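Local coordinates for protein cytochrome P450 (CYP102L1) (Mycobacterium phage Adler, PDB 6N6Q) that probably binds and activates oxygen at a heme iron to oxidise organic substrates, as a phage-encoded member of the cytochrome P450 monooxygenase family, at residues A[126-137]-A[317-325]. Residues are numbered along the deposited sequence; the frame is centred on the assembly and turned at random.
Sequences HQRIAATVRELI and FPDFQFDQI
Arg134 folds over Phe317, its CD making a CH-pi contact above the middle of the ring, 3.3 Å from the ring centroid and almost on the ring normal. Beyond CD the guanidinium stacks on the ring, planes 24° apart, displaced toward CG and CB. A bend at chi2 (64°) turns the chain back along the ring, and Asp138 holds NE in a salt bridge. On the opposite face of Phe317 sits CD of Pro318; at the ring edge, CG1 of Ile137 meets CE1 at 3.7 Å. Two turns back along the helix, His126 does the polar work. With CG anti to the backbone nitrogen (chi1 170°), its ring reaches the loop and NE2 donates to O of Phe320 at 2.9 Å, almost straight and within the imidazole plane, although the donor stands above the carbonyl plane. CA of Phe322 lies over the face of the same ring, 3.8 Å from its centroid. Between these two grips, CB of Ala130 packs on CB of Phe320 at 4.2 Å. ND1 of His126 is hydrogen-bonded to NE2 of His427. By chain order in the P450 fold, the imidazole thus ties helix 119-145, probably the D helix, to the loop entering 322-326, probably J', and to 422-439, probably the L helix that follows the cysteine ligand loop. Having both ring nitrogens engaged should fix the rotation of His126; if the ring is neutral, NE2 carries the proton given to the carbonyl and ND1 probably accepts from His427.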
loop_
_atom_site.group_PDB
_atom_site.type_symbol
_atom_site.label_atom_id
_atom_site.label_comp_id
_atom_site.label_asym_id
_atom_site.label_seq_id
_atom_site.Cartn_x
_atom_site.Cartn_y
_atom_site.Cartn_z
ATOM N N HIS A 126 10.064 16.108 0.456
ATOM C CA HIS A 126 9.537 16.376 1.793
ATOM C C HIS A 126 8.680 17.636 1.833
ATOM O O HIS A 126 7.594 17.643 2.423
ATOM C CB HIS A 126 10.682 16.493 2.798
ATOM C CG HIS A 126 10.251 16.999 4.139
ATOM N ND1 HIS A 126 9.637 16.195 5.075
ATOM C CD2 HIS A 126 10.329 18.231 4.695
ATOM C CE1 HIS A 126 9.366 16.908 6.154
ATOM N NE2 HIS A 126 9.774 18.147 5.950
ATOM N N GLN A 127 9.161 18.718 1.215
ATOM C CA GLN A 127 8.419 19.976 1.232
ATOM C C GLN A 127 7.037 19.807 0.613
ATOM O O GLN A 127 6.030 20.252 1.180
ATOM C CB GLN A 127 9.214 21.058 0.500
ATOM C CG GLN A 127 9.836 22.105 1.415
ATOM C CD GLN A 127 10.674 21.500 2.529
ATOM O OE1 GLN A 127 11.655 20.794 2.275
ATOM N NE2 GLN A 127 10.291 21.774 3.772
ATOM N N ARG A 128 6.967 19.147 -0.544
ATOM C CA ARG A 128 5.688 18.973 -1.226
ATOM C C ARG A 128 4.769 18.035 -0.452
ATOM O O ARG A 128 3.552 18.248 -0.404
ATOM C CB ARG A 128 5.925 18.451 -2.641
ATOM C CG ARG A 128 5.042 19.072 -3.707
ATOM C CD ARG A 128 5.874 19.375 -4.944
ATOM N NE ARG A 128 6.918 18.371 -5.131
ATOM C CZ ARG A 128 8.061 18.589 -5.773
ATOM N NH1 ARG A 128 8.314 19.783 -6.291
ATOM N NH2 ARG A 128 8.954 17.614 -5.888
ATOM N N ILE A 129 5.335 16.987 0.156
ATOM C CA ILE A 129 4.540 16.089 0.989
ATOM C C ILE A 129 3.936 16.853 2.160
ATOM O O ILE A 129 2.725 16.793 2.407
ATOM C CB ILE A 129 5.397 14.906 1.477
ATOM C CG1 ILE A 129 5.875 14.059 0.296
ATOM C CG2 ILE A 129 4.615 14.055 2.466
ATOM C CD1 ILE A 129 6.776 12.909 0.699
ATOM N N ALA A 130 4.776 17.591 2.892
ATOM C CA ALA A 130 4.304 18.316 4.068
ATOM C C ALA A 130 3.292 19.389 3.689
ATOM O O ALA A 130 2.332 19.635 4.429
ATOM C CB ALA A 130 5.486 18.933 4.813
ATOM N N ALA A 131 3.491 20.042 2.542
ATOM C CA ALA A 131 2.526 21.039 2.089
ATOM C C ALA A 131 1.175 20.408 1.783
ATOM O O ALA A 131 0.131 21.033 2.007
ATOM C CB ALA A 131 3.062 21.771 0.858
ATOM N N THR A 132 1.172 19.173 1.278
ATOM C CA THR A 132 -0.088 18.505 0.966
ATOM C C THR A 132 -0.819 18.090 2.236
ATOM O O THR A 132 -2.054 18.147 2.295
ATOM C CB THR A 132 0.175 17.298 0.066
ATOM O OG1 THR A 132 0.906 17.723 -1.092
ATOM C CG2 THR A 132 -1.132 16.662 -0.380
ATOM N N VAL A 133 -0.077 17.674 3.264
ATOM C CA VAL A 133 -0.696 17.380 4.553
ATOM C C VAL A 133 -1.314 18.643 5.141
ATOM O O VAL A 133 -2.408 18.607 5.719
ATOM C CB VAL A 133 0.332 16.749 5.511
ATOM C CG1 VAL A 133 -0.306 16.453 6.858
ATOM C CG2 VAL A 133 0.918 15.480 4.904
ATOM N N ARG A 134 -0.624 19.779 4.996
ATOM C CA ARG A 134 -1.171 21.051 5.463
ATOM C C ARG A 134 -2.528 21.331 4.832
ATOM O O ARG A 134 -3.445 21.818 5.503
ATOM C CB ARG A 134 -0.196 22.189 5.152
ATOM C CG ARG A 134 -0.665 23.559 5.624
ATOM C CD ARG A 134 -0.767 23.590 7.137
ATOM N NE ARG A 134 -1.319 24.839 7.651
ATOM C CZ ARG A 134 -0.591 25.901 7.981
ATOM N NH1 ARG A 134 0.727 25.875 7.837
ATOM N NH2 ARG A 134 -1.181 26.992 8.450
ATOM N N GLU A 135 -2.676 21.016 3.543
ATOM C CA GLU A 135 -3.944 21.240 2.861
ATOM C C GLU A 135 -5.061 20.388 3.451
ATOM O O GLU A 135 -6.212 20.836 3.519
ATOM C CB GLU A 135 -3.780 20.960 1.366
ATOM C CG GLU A 135 -5.018 21.222 0.525
ATOM C CD GLU A 135 -4.737 21.119 -0.959
ATOM O OE1 GLU A 135 -3.679 21.616 -1.397
ATOM O OE2 GLU A 135 -5.564 20.532 -1.688
ATOM N N LEU A 136 -4.749 19.164 3.889
ATOM C CA LEU A 136 -5.775 18.323 4.499
ATOM C C LEU A 136 -6.139 18.818 5.892
ATOM O O LEU A 136 -7.323 18.878 6.245
ATOM C CB LEU A 136 -5.310 16.870 4.562
ATOM C CG LEU A 136 -6.349 15.932 5.183
ATOM C CD1 LEU A 136 -7.529 15.748 4.238
ATOM C CD2 LEU A 136 -5.743 14.593 5.567
ATOM N N ILE A 137 -5.134 19.166 6.701
ATOM C CA ILE A 137 -5.393 19.670 8.047
ATOM C C ILE A 137 -6.258 20.922 7.989
ATOM O O ILE A 137 -7.171 21.102 8.805
ATOM C CB ILE A 137 -4.066 19.932 8.783
ATOM C CG1 ILE A 137 -3.268 18.634 8.923
ATOM C CG2 ILE A 137 -4.320 20.556 10.142
ATOM C CD1 ILE A 137 -3.989 17.556 9.697
ATOM N N PHE A 317 0.815 24.845 13.322
ATOM C CA PHE A 317 1.124 23.705 12.471
ATOM C C PHE A 317 2.627 23.433 12.491
ATOM O O PHE A 317 3.424 24.377 12.391
ATOM C CB PHE A 317 0.651 23.958 11.039
ATOM C CG PHE A 317 0.712 22.743 10.158
ATOM C CD1 PHE A 317 -0.340 21.841 10.127
ATOM C CD2 PHE A 317 1.817 22.502 9.358
ATOM C CE1 PHE A 317 -0.289 20.721 9.314
ATOM C CE2 PHE A 317 1.875 21.385 8.546
ATOM C CZ PHE A 317 0.821 20.494 8.522
ATOM N N PRO A 318 3.050 22.179 12.642
ATOM C CA PRO A 318 4.480 21.896 12.813
ATOM C C PRO A 318 5.301 22.314 11.603
ATOM O O PRO A 318 4.909 22.101 10.453
ATOM C CB PRO A 318 4.515 20.376 13.015
ATOM C CG PRO A 318 3.157 20.037 13.532
ATOM C CD PRO A 318 2.221 20.978 12.838
ATOM N N ASP A 319 6.453 22.927 11.881
ATOM C CA ASP A 319 7.440 23.270 10.858
ATOM C C ASP A 319 8.252 22.012 10.561
ATOM O O ASP A 319 9.364 21.811 11.056
ATOM C CB ASP A 319 8.319 24.422 11.331
ATOM C CG ASP A 319 9.441 24.749 10.360
ATOM O OD1 ASP A 319 9.307 24.443 9.156
ATOM O OD2 ASP A 319 10.465 25.307 10.813
ATOM N N PHE A 320 7.667 21.144 9.738
ATOM C CA PHE A 320 8.270 19.852 9.437
ATOM C C PHE A 320 9.567 20.038 8.658
ATOM O O PHE A 320 9.563 20.586 7.552
ATOM C CB PHE A 320 7.299 18.983 8.636
ATOM C CG PHE A 320 6.152 18.439 9.443
ATOM C CD1 PHE A 320 6.360 17.453 10.393
ATOM C CD2 PHE A 320 4.860 18.894 9.232
ATOM C CE1 PHE A 320 5.305 16.944 11.132
ATOM C CE2 PHE A 320 3.800 18.389 9.968
ATOM C CZ PHE A 320 4.024 17.412 10.917
ATOM N N GLN A 321 10.674 19.582 9.234
ATOM C CA GLN A 321 11.931 19.446 8.519
ATOM C C GLN A 321 12.241 17.965 8.347
ATOM O O GLN A 321 11.831 17.131 9.160
ATOM C CB GLN A 321 13.074 20.162 9.248
ATOM C CG GLN A 321 12.878 20.246 10.743
ATOM C CD GLN A 321 13.747 21.299 11.409
ATOM O OE1 GLN A 321 14.903 21.497 11.035
ATOM N NE2 GLN A 321 13.188 21.984 12.403
ATOM N N PHE A 322 12.968 17.649 7.270
ATOM C CA PHE A 322 13.097 16.261 6.831
ATOM C C PHE A 322 13.676 15.367 7.922
ATOM O O PHE A 322 13.217 14.233 8.110
ATOM C CB PHE A 322 13.959 16.193 5.570
ATOM C CG PHE A 322 14.265 14.793 5.124
ATOM C CD1 PHE A 322 13.285 14.007 4.542
ATOM C CD2 PHE A 322 15.532 14.262 5.287
ATOM C CE1 PHE A 322 13.564 12.717 4.135
ATOM C CE2 PHE A 322 15.818 12.976 4.880
ATOM C CZ PHE A 322 14.832 12.202 4.304
ATOM N N ASP A 323 14.680 15.856 8.652
ATOM C CA ASP A 323 15.355 15.024 9.644
ATOM C C ASP A 323 14.479 14.701 10.847
ATOM O O ASP A 323 14.721 13.691 11.516
ATOM C CB ASP A 323 16.640 15.706 10.113
ATOM C CG ASP A 323 17.781 15.531 9.134
ATOM O OD1 ASP A 323 17.912 14.426 8.566
ATOM O OD2 ASP A 323 18.547 16.497 8.933
ATOM N N GLN A 324 13.471 15.525 11.141
ATOM C CA GLN A 324 12.663 15.302 12.334
ATOM C C GLN A 324 11.752 14.089 12.212
ATOM O O GLN A 324 11.348 13.530 13.237
ATOM C CB GLN A 324 11.822 16.542 12.643
ATOM C CG GLN A 324 12.611 17.693 13.236
ATOM C CD GLN A 324 11.747 18.910 13.501
ATOM O OE1 GLN A 324 10.772 19.160 12.790
ATOM N NE2 GLN A 324 12.102 19.676 14.525
ATOM N N ILE A 325 11.428 13.665 10.990
ATOM C CA ILE A 325 10.426 12.621 10.803
ATOM C C ILE A 325 10.918 11.294 11.367
ATOM O O ILE A 325 10.213 10.629 12.135
ATOM C CB ILE A 325 10.047 12.504 9.316
ATOM C CG1 ILE A 325 9.526 13.847 8.803
ATOM C CG2 ILE A 325 9.017 11.407 9.112
ATOM C CD1 ILE A 325 8.513 14.501 9.725
#